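Local atomic coordinates of heavy metal cation tricomponent efflux pump ZneA(CzcA-like) (Cupriavidus metallidurans, PDB entry 4K0J), a protein that exports Zn(II) in exchange for protons, acting as the inner-membrane RND component of a tripartite heavy-metal efflux pump. Residues C[538-542]-C[899-903]; C[893-897]-C[999-1004]; C[919-924]-C[992-997]. The contacts are given in a common frame with arbitrary orientation. Numbering follows the deposited sequence.

Interaction 1 (C[538-542]-C[899-903]); sequences LGATI and LVALH
A histidine can tie itself to its own helix and still offer a ring face to a neighbour. Residues 899-903 form helix; 538-542 are an irregular loop at the end of a predicted membrane span, with CA spacings of 6.3 Å for Gly539-Leu899 and 7.5 Å for Ile542-His903. His903 is m with chi2 near 66°, so that its ND1 donates to Leu899 O one turn back at 2.6 Å. Ile542, in rotamer tp, lays CD1 over one ring face, a CH-pi contact 3.8 Å from the His903 centroid. Thr541 (p) gives its OG1 proton to Leu538 O at 3.0 Å, holding the loop turned. Leu538, also tp, reaches Val900 CG1 with its CD2 at 3.6 Å. Leu899 (mt) sets CD1 3.7 Å from Gly539 CA, where a beta-carbon would clash. Such packing joins the end of the predicted seventh RND span to the predicted ninth. With ND1 committed to its own helix, His903 offers Ile542 CD1 a ring face, and apolar and CH-pi contacts largely carry the junction.

Interaction 2 (C[893-897]-C[999-1004]); sequences LATLG and TATALT
Close backbone approach between 893-897 and 999-1004 occurs where the second segment departs from regular helix. The first segment is regular helix. In the second, Thr999 (phi/psi -125/11) and Ala1000 (-107/-35) leave helical geometry, and a weakly bonded helix resumes at about 1001-1004. CA atoms lie 4.5 Å apart for Ala894-Ala1000 and 5.2 Å for Gly897-Thr999.

Leu893 gives up the most surface. In rotamer mt it lies along the resumed helix, its CD2 3.7 Å from Leu1003 CB and its CD1 3.6 Å from Leu1003 O. Its carbonyl O receives a CA-H...O contact from Ala1000 CA at 3.5 Å, while Leu893 O and Thr999 O, both acceptors, stand 3.2 Å apart. Thr999 takes chi1 p and directs its CB at the partner helix, with OG1 2.9 Å from Gly897 N and 3.8 Å from Leu896 CG. A beta-carbon on Gly897 would fall 2.5 Å from Thr999 OG1.

This is close packing over small residues, here between the ninth and twelfth spans predicted for the RND transmembrane domain; Ala894 CB and Ala1000 CB meet at 3.9 Å, and Ala894 also touches Leu920 and Ala924 of helix 911-939.

Leu1003, the third large contributor, is mt and points toward helix 891-905, where its CD1 comes 4.3 Å from Leu896 CD2. Within 999-1004 the turn is tied by Thr1004 OG1 donating to Ala1000 O at a very short 2.3 Å and by a weak Leu1003 N to Ala1000 O bond of 3.2 Å.

Interaction 3 (C[919-924]-C[992-997]); sequences ALFGVA and VVVGGL
Two helical segments, 919-924 and 992-997, run in broadly the same direction and cross at -37°, their axes 9.4 Å apart at closest approach. The register advances by four residues on each side: Leu920-Val993 at 5.0 Å between CA atoms, then Ala924-Leu997 at 6.9 Å. Leu920, rotamer tp, is the knob and fills a hole bounded by Val992, Val993, Gly996 and Leu997. Its CB is 3.9 Å from Val993 CG2, its CD2 3.4 Å from Val992 O, and its CD1 3.4 Å from Gly996 O and 3.7 Å from Leu997 CD1. The hole is open because Gly996 has no beta-carbon, which would lie 2.3 Å from Leu920 CD2. One turn on, Val923 CG1 meets Leu997 CD1 (chi1 t, chi2 p) at 3.9 Å. Val923 and Val993 also touch Ile396 and Asp393, respectively, of the predicted fourth span. No hydrogen bond crosses the interface, an apolar join built round one knob in a hole, between the predicted tenth and twelfth spans of the RND bundle.

How the interactions relate
Helix 891-905 serves interactions 1 and 2 on successive turns, their centres 14 Å apart, and so connects the loop 538-542 with the last span of the chain. Interactions 2 and 3 lie only 8 Å apart and are in direct contact: Ala894 CB is 3.3 Å from Gly996 O and 3.9 Å from Ala924 CB, while Ala894 O meets Leu920 CD2 at 3.4 Å. Interaction 3 is nested within the chain loop that interaction 2 closes. Interactions 1 and 3, 15 Å between centres, also meet, Ala901 CB with Gly995 CA at 3.9 Å. Together they join the predicted spans seven, nine, ten and twelve, all in the C-terminal half of the transmembrane bundle, with Gly or Ala at several of the closest approaches.

Interaction 1 (C[538-542]-C[899-903])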
ATOM      1  N   LEU C 538     -36.798  -1.013  37.077  1.00108.96           N
ATOM      2  CA  LEU C 538     -37.167   0.302  36.575  1.00106.86           C
ATOM      3  C   LEU C 538     -36.430   0.482  35.256  1.00101.31           C
ATOM      4  O   LEU C 538     -36.932   1.117  34.325  1.00103.33           O
ATOM      5  CB  LEU C 538     -36.772   1.392  37.570  1.00105.37           C
ATOM      6  CG  LEU C 538     -37.312   2.799  37.295  1.00105.15           C
ATOM      7  CD1 LEU C 538     -38.833   2.798  37.264  1.00109.39           C
ATOM      8  CD2 LEU C 538     -36.799   3.776  38.339  1.00102.55           C
ATOM      9  N   GLY C 539     -35.236  -0.100  35.190  1.00 86.92           N
ATOM     10  CA  GLY C 539     -34.484  -0.182  33.954  1.00 84.68           C
ATOM     11  C   GLY C 539     -34.849  -1.448  33.204  1.00 89.05           C
ATOM     12  O   GLY C 539     -34.308  -1.737  32.137  1.00 82.13           O
ATOM     13  N   ALA C 540     -35.771  -2.212  33.779  1.00103.03           N
ATOM     14  CA  ALA C 540     -36.286  -3.412  33.134  1.00111.29           C
ATOM     15  C   ALA C 540     -37.506  -3.052  32.301  1.00115.29           C
ATOM     16  O   ALA C 540     -37.950  -3.832  31.458  1.00117.05           O
ATOM     17  CB  ALA C 540     -36.644  -4.457  34.174  1.00115.73           C
ATOM     18  N   THR C 541     -38.039  -1.861  32.545  1.00118.64           N
ATOM     19  CA  THR C 541     -39.216  -1.381  31.837  1.00121.24           C
ATOM     20  C   THR C 541     -38.853  -0.286  30.841  1.00122.55           C
ATOM     21  O   THR C 541     -39.673   0.100  30.008  1.00122.86           O
ATOM     22  CB  THR C 541     -40.269  -0.836  32.816  1.00120.91           C
ATOM     23  OG1 THR C 541     -39.704   0.241  33.574  1.00121.00           O
ATOM     24  CG2 THR C 541     -40.730  -1.932  33.765  1.00119.07           C
ATOM     25  N   ILE C 542     -37.621   0.210  30.932  1.00123.82           N
ATOM     26  CA  ILE C 542     -37.149   1.265  30.040  1.00125.94           C
ATOM     27  C   ILE C 542     -37.089   0.780  28.589  1.00125.51           C
ATOM     28  O   ILE C 542     -36.781  -0.383  28.321  1.00126.80           O
ATOM     29  CB  ILE C 542     -35.766   1.818  30.481  1.00 90.27           C
ATOM     30  CG1 ILE C 542     -35.401   3.080  29.694  1.00 87.46           C
ATOM     31  CG2 ILE C 542     -34.678   0.770  30.320  1.00 87.51           C
ATOM     32  CD1 ILE C 542     -36.390   4.209  29.854  1.00 89.74           C
ATOM     33  N   LEU C 899     -31.761   6.436  35.639  1.00107.22           N
ATOM     34  CA  LEU C 899     -32.904   5.781  35.015  1.00103.15           C
ATOM     35  C   LEU C 899     -34.220   6.509  35.282  1.00104.65           C
ATOM     36  O   LEU C 899     -35.139   6.445  34.465  1.00107.30           O
ATOM     37  CB  LEU C 899     -32.991   4.314  35.448  1.00 94.25           C
ATOM     38  CG  LEU C 899     -31.836   3.423  34.978  1.00 85.68           C
ATOM     39  CD1 LEU C 899     -31.994   2.006  35.499  1.00 90.48           C
ATOM     40  CD2 LEU C 899     -31.738   3.422  33.463  1.00 79.76           C
ATOM     41  N   VAL C 900     -34.316   7.204  36.415  1.00 98.83           N
ATOM     42  CA  VAL C 900     -35.519   7.983  36.703  1.00 99.00           C
ATOM     43  C   VAL C 900     -35.549   9.254  35.864  1.00106.42           C
ATOM     44  O   VAL C 900     -36.613   9.818  35.613  1.00104.62           O
ATOM     45  CB  VAL C 900     -35.651   8.357  38.195  1.00 92.72           C
ATOM     46  CG1 VAL C 900     -35.638   7.112  39.062  1.00 94.32           C
ATOM     47  CG2 VAL C 900     -34.558   9.326  38.611  1.00 87.85           C
ATOM     48  N   ALA C 901     -34.374   9.696  35.431  1.00116.48           N
ATOM     49  CA  ALA C 901     -34.267  10.896  34.615  1.00121.17           C
ATOM     50  C   ALA C 901     -34.604  10.588  33.161  1.00120.07           C
ATOM     51  O   ALA C 901     -35.083  11.454  32.431  1.00131.66           O
ATOM     52  CB  ALA C 901     -32.877  11.497  34.731  1.00120.95           C
ATOM     53  N   LEU C 902     -34.354   9.350  32.746  1.00101.75           N
ATOM     54  CA  LEU C 902     -34.712   8.918  31.400  1.00 88.06           C
ATOM     55  C   LEU C 902     -36.230   8.895  31.245  1.00 90.53           C
ATOM     56  O   LEU C 902     -36.764   9.371  30.244  1.00 90.45           O
ATOM     57  CB  LEU C 902     -34.111   7.545  31.083  1.00 83.51           C
ATOM     58  CG  LEU C 902     -32.587   7.485  30.933  1.00 75.92           C
ATOM     59  CD1 LEU C 902     -32.117   6.065  30.663  1.00 67.65           C
ATOM     60  CD2 LEU C 902     -32.109   8.424  29.833  1.00 71.42           C
ATOM     61  N   HIS C 903     -36.920   8.354  32.245  1.00 95.57           N
ATOM     62  CA  HIS C 903     -38.380   8.346  32.251  1.00 99.04           C
ATOM     63  C   HIS C 903     -38.939   9.761  32.404  1.00104.89           C
ATOM     64  O   HIS C 903     -40.058  10.040  31.976  1.00108.50           O
ATOM     65  CB  HIS C 903     -38.917   7.463  33.381  1.00101.03           C
ATOM     66  CG  HIS C 903     -38.593   6.009  33.228  1.00 97.02           C
ATOM     67  ND1 HIS C 903     -37.306   5.521  33.299  1.00 96.80           N
ATOM     68  CD2 HIS C 903     -39.390   4.935  33.021  1.00 96.68           C
ATOM     69  CE1 HIS C 903     -37.324   4.210  33.138  1.00 97.69           C
ATOM     70  NE2 HIS C 903     -38.577   3.829  32.966  1.00 97.29           N
TER

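Interaction 2 (C[893-897]-C[999-1004])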
ATOM      1  N   LEU C 893     -26.480   3.145  43.153  1.00103.08           N
ATOM      2  CA  LEU C 893     -26.890   4.397  43.778  1.00101.20           C
ATOM      3  C   LEU C 893     -27.007   5.491  42.731  1.00 98.53           C
ATOM      4  O   LEU C 893     -27.879   6.357  42.810  1.00 94.68           O
ATOM      5  CB  LEU C 893     -25.879   4.821  44.845  1.00101.54           C
ATOM      6  CG  LEU C 893     -25.617   3.850  45.996  1.00105.88           C
ATOM      7  CD1 LEU C 893     -24.679   4.476  47.014  1.00105.65           C
ATOM      8  CD2 LEU C 893     -26.920   3.434  46.653  1.00113.34           C
ATOM      9  N   ALA C 894     -26.113   5.442  41.749  1.00100.34           N
ATOM     10  CA  ALA C 894     -26.115   6.394  40.653  1.00101.24           C
ATOM     11  C   ALA C 894     -27.067   5.933  39.562  1.00103.52           C
ATOM     12  O   ALA C 894     -27.644   6.746  38.841  1.00104.95           O
ATOM     13  CB  ALA C 894     -24.711   6.555  40.101  1.00 98.26           C
ATOM     14  N   THR C 895     -27.230   4.618  39.456  1.00103.04           N
ATOM     15  CA  THR C 895     -28.093   4.024  38.444  1.00101.71           C
ATOM     16  C   THR C 895     -29.548   4.460  38.627  1.00109.28           C
ATOM     17  O   THR C 895     -30.281   4.620  37.649  1.00115.69           O
ATOM     18  CB  THR C 895     -27.994   2.483  38.463  1.00 95.32           C
ATOM     19  OG1 THR C 895     -26.623   2.089  38.323  1.00 92.44           O
ATOM     20  CG2 THR C 895     -28.805   1.870  37.337  1.00 91.92           C
ATOM     21  N   LEU C 896     -29.951   4.660  39.880  1.00109.91           N
ATOM     22  CA  LEU C 896     -31.303   5.116  40.203  1.00112.84           C
ATOM     23  C   LEU C 896     -31.659   6.391  39.448  1.00106.96           C
ATOM     24  O   LEU C 896     -32.597   6.406  38.649  1.00112.38           O
ATOM     25  CB  LEU C 896     -31.455   5.346  41.712  1.00122.62           C
ATOM     26  CG  LEU C 896     -32.690   6.115  42.205  1.00124.76           C
ATOM     27  CD1 LEU C 896     -33.981   5.345  41.958  1.00120.43           C
ATOM     28  CD2 LEU C 896     -32.553   6.478  43.681  1.00128.86           C
ATOM     29  N   GLY C 897     -30.899   7.454  39.694  1.00 96.42           N
ATOM     30  CA  GLY C 897     -31.145   8.726  39.044  1.00 96.79           C
ATOM     31  C   GLY C 897     -30.977   8.662  37.539  1.00100.39           C
ATOM     32  O   GLY C 897     -31.710   9.309  36.793  1.00 96.11           O
ATOM     33  N   THR C 999     -29.143  11.902  42.796  1.00102.11           N
ATOM     34  CA  THR C 999     -29.796  10.871  43.598  1.00101.75           C
ATOM     35  C   THR C 999     -28.780   9.819  44.022  1.00 96.84           C
ATOM     36  O   THR C 999     -29.145   8.751  44.512  1.00 93.88           O
ATOM     37  CB  THR C 999     -30.925  10.158  42.830  1.00106.25           C
ATOM     38  OG1 THR C 999     -30.369   9.105  42.035  1.00106.01           O
ATOM     39  CG2 THR C 999     -31.688  11.132  41.941  1.00109.41           C
ATOM     40  N   ALA C1000     -27.504  10.122  43.814  1.00 98.64           N
ATOM     41  CA  ALA C1000     -26.433   9.207  44.180  1.00105.34           C
ATOM     42  C   ALA C1000     -25.700   9.727  45.402  1.00113.05           C
ATOM     43  O   ALA C1000     -25.243   8.953  46.241  1.00125.92           O
ATOM     44  CB  ALA C1000     -25.468   9.034  43.023  1.00107.12           C
ATOM     45  N   THR C1001     -25.589  11.047  45.493  1.00107.30           N
ATOM     46  CA  THR C1001     -24.921  11.688  46.615  1.00104.07           C
ATOM     47  C   THR C1001     -25.748  11.507  47.886  1.00103.53           C
ATOM     48  O   THR C1001     -25.202  11.322  48.974  1.00102.59           O
ATOM     49  CB  THR C1001     -24.709  13.189  46.346  1.00101.39           C
ATOM     50  OG1 THR C1001     -24.155  13.366  45.040  1.00 91.10           O
ATOM     51  CG2 THR C1001     -23.765  13.789  47.369  1.00109.56           C
ATOM     52  N   ALA C1002     -27.069  11.544  47.733  1.00 98.32           N
ATOM     53  CA  ALA C1002     -27.986  11.397  48.860  1.00 98.43           C
ATOM     54  C   ALA C1002     -27.933   9.992  49.449  1.00104.04           C
ATOM     55  O   ALA C1002     -28.435   9.748  50.547  1.00100.98           O
ATOM     56  CB  ALA C1002     -29.406  11.741  48.433  1.00 94.43           C
ATOM     57  N   LEU C1003     -27.328   9.069  48.712  1.00121.04           N
ATOM     58  CA  LEU C1003     -27.166   7.705  49.184  1.00128.01           C
ATOM     59  C   LEU C1003     -25.692   7.418  49.457  1.00129.04           C
ATOM     60  O   LEU C1003     -25.340   6.366  49.988  1.00135.81           O
ATOM     61  CB  LEU C1003     -27.748   6.715  48.172  1.00130.62           C
ATOM     62  CG  LEU C1003     -29.219   6.955  47.811  1.00135.68           C
ATOM     63  CD1 LEU C1003     -29.719   5.918  46.815  1.00136.16           C
ATOM     64  CD2 LEU C1003     -30.096   6.970  49.057  1.00139.33           C
ATOM     65  N   THR C1004     -24.838   8.372  49.096  1.00108.42           N
ATOM     66  CA  THR C1004     -23.409   8.271  49.363  1.00102.19           C
ATOM     67  C   THR C1004     -23.118   8.827  50.748  1.00111.15           C
ATOM     68  O   THR C1004     -22.140   8.450  51.390  1.00116.63           O
ATOM     69  CB  THR C1004     -22.583   9.073  48.341  1.00 97.33           C
ATOM     70  OG1 THR C1004     -23.070   8.819  47.019  1.00105.11           O
ATOM     71  CG2 THR C1004     -21.113   8.691  48.418  1.00 90.53           C
TER

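Interaction 3 (C[919-924]-C[992-997])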
ATOM      1  N   ALA C 919     -19.700   7.168  32.321  1.00 79.14           N
ATOM      2  CA  ALA C 919     -19.168   8.416  32.857  1.00 78.80           C
ATOM      3  C   ALA C 919     -19.598   8.645  34.305  1.00 86.06           C
ATOM      4  O   ALA C 919     -18.778   8.977  35.162  1.00 95.55           O
ATOM      5  CB  ALA C 919     -19.607   9.585  31.991  1.00 70.55           C
ATOM      6  N   LEU C 920     -20.892   8.472  34.561  1.00 79.05           N
ATOM      7  CA  LEU C 920     -21.480   8.699  35.879  1.00 71.04           C
ATOM      8  C   LEU C 920     -20.822   7.834  36.944  1.00 74.96           C
ATOM      9  O   LEU C 920     -20.581   8.283  38.076  1.00 63.95           O
ATOM     10  CB  LEU C 920     -22.980   8.405  35.832  1.00 65.97           C
ATOM     11  CG  LEU C 920     -23.782   8.497  37.131  1.00 66.00           C
ATOM     12  CD1 LEU C 920     -23.745   9.907  37.682  1.00 66.47           C
ATOM     13  CD2 LEU C 920     -25.216   8.055  36.890  1.00 67.49           C
ATOM     14  N   PHE C 921     -20.531   6.593  36.570  1.00 84.91           N
ATOM     15  CA  PHE C 921     -19.914   5.646  37.489  1.00 98.57           C
ATOM     16  C   PHE C 921     -18.589   6.175  38.031  1.00100.97           C
ATOM     17  O   PHE C 921     -18.264   5.971  39.201  1.00105.44           O
ATOM     18  CB  PHE C 921     -19.717   4.293  36.806  1.00100.72           C
ATOM     19  CG  PHE C 921     -21.001   3.570  36.519  1.00 99.19           C
ATOM     20  CD1 PHE C 921     -22.166   3.907  37.189  1.00 99.77           C
ATOM     21  CD2 PHE C 921     -21.046   2.556  35.580  1.00 93.59           C
ATOM     22  CE1 PHE C 921     -23.345   3.247  36.930  1.00 98.53           C
ATOM     23  CE2 PHE C 921     -22.225   1.890  35.317  1.00 93.66           C
ATOM     24  CZ  PHE C 921     -23.376   2.236  35.992  1.00 95.38           C
ATOM     25  N   GLY C 922     -17.840   6.867  37.181  1.00 89.85           N
ATOM     26  CA  GLY C 922     -16.566   7.433  37.577  1.00 76.49           C
ATOM     27  C   GLY C 922     -16.685   8.441  38.704  1.00 74.02           C
ATOM     28  O   GLY C 922     -16.085   8.269  39.764  1.00 74.30           O
ATOM     29  N   VAL C 923     -17.459   9.498  38.477  1.00 77.27           N
ATOM     30  CA  VAL C 923     -17.625  10.544  39.483  1.00 81.70           C
ATOM     31  C   VAL C 923     -18.286  10.004  40.755  1.00 81.35           C
ATOM     32  O   VAL C 923     -17.884  10.356  41.873  1.00 78.84           O
ATOM     33  CB  VAL C 923     -18.406  11.763  38.919  1.00 94.64           C
ATOM     34  CG1 VAL C 923     -19.636  11.312  38.148  1.00 97.15           C
ATOM     35  CG2 VAL C 923     -18.782  12.730  40.030  1.00 95.77           C
ATOM     36  N   ALA C 924     -19.279   9.134  40.584  1.00 85.38           N
ATOM     37  CA  ALA C 924     -19.971   8.543  41.726  1.00 97.84           C
ATOM     38  C   ALA C 924     -19.014   7.734  42.603  1.00108.98           C
ATOM     39  O   ALA C 924     -18.954   7.917  43.830  1.00116.15           O
ATOM     40  CB  ALA C 924     -21.123   7.677  41.256  1.00 99.87           C
ATOM     41  N   VAL C 992     -28.386  11.111  31.991  1.00 92.49           N
ATOM     42  CA  VAL C 992     -27.916  10.012  32.831  1.00 85.47           C
ATOM     43  C   VAL C 992     -27.053  10.493  33.997  1.00 90.08           C
ATOM     44  O   VAL C 992     -27.253  10.078  35.141  1.00 91.22           O
ATOM     45  CB  VAL C 992     -27.122   8.980  32.010  1.00 83.60           C
ATOM     46  CG1 VAL C 992     -26.339   8.053  32.925  1.00 78.80           C
ATOM     47  CG2 VAL C 992     -28.059   8.192  31.107  1.00 89.49           C
ATOM     48  N   VAL C 993     -26.102  11.374  33.710  1.00 94.56           N
ATOM     49  CA  VAL C 993     -25.203  11.870  34.749  1.00 94.16           C
ATOM     50  C   VAL C 993     -25.888  12.845  35.707  1.00106.28           C
ATOM     51  O   VAL C 993     -25.862  12.642  36.921  1.00114.63           O
ATOM     52  CB  VAL C 993     -23.946  12.534  34.156  1.00 76.21           C
ATOM     53  CG1 VAL C 993     -23.164  13.237  35.246  1.00 75.48           C
ATOM     54  CG2 VAL C 993     -23.079  11.502  33.450  1.00 65.99           C
ATOM     55  N   VAL C 994     -26.495  13.898  35.161  1.00101.97           N
ATOM     56  CA  VAL C 994     -27.172  14.911  35.970  1.00 95.51           C
ATOM     57  C   VAL C 994     -28.216  14.290  36.895  1.00 94.80           C
ATOM     58  O   VAL C 994     -28.225  14.554  38.099  1.00 97.11           O
ATOM     59  CB  VAL C 994     -27.838  16.000  35.094  1.00 85.26           C
ATOM     60  CG1 VAL C 994     -28.781  16.859  35.920  1.00 85.41           C
ATOM     61  CG2 VAL C 994     -26.782  16.870  34.438  1.00 80.82           C
ATOM     62  N   GLY C 995     -29.080  13.453  36.332  1.00 88.65           N
ATOM     63  CA  GLY C 995     -30.103  12.785  37.114  1.00 88.37           C
ATOM     64  C   GLY C 995     -29.528  11.740  38.050  1.00 89.59           C
ATOM     65  O   GLY C 995     -29.988  11.589  39.181  1.00 88.76           O
ATOM     66  N   GLY C 996     -28.510  11.028  37.579  1.00 98.44           N
ATOM     67  CA  GLY C 996     -27.916   9.945  38.340  1.00112.77           C
ATOM     68  C   GLY C 996     -26.860  10.363  39.344  1.00123.24           C
ATOM     69  O   GLY C 996     -26.212   9.515  39.953  1.00128.42           O
ATOM     70  N   LEU C 997     -26.682  11.667  39.520  1.00120.55           N
ATOM     71  CA  LEU C 997     -25.705  12.167  40.476  1.00115.88           C
ATOM     72  C   LEU C 997     -26.412  12.927  41.583  1.00111.46           C
ATOM     73  O   LEU C 997     -25.887  13.066  42.685  1.00113.74           O
ATOM     74  CB  LEU C 997     -24.687  13.070  39.781  1.00114.45           C
ATOM     75  CG  LEU C 997     -23.323  13.212  40.457  1.00113.06           C
ATOM     76  CD1 LEU C 997     -22.651  11.853  40.592  1.00110.95           C
ATOM     77  CD2 LEU C 997     -22.444  14.168  39.673  1.00110.63           C
TER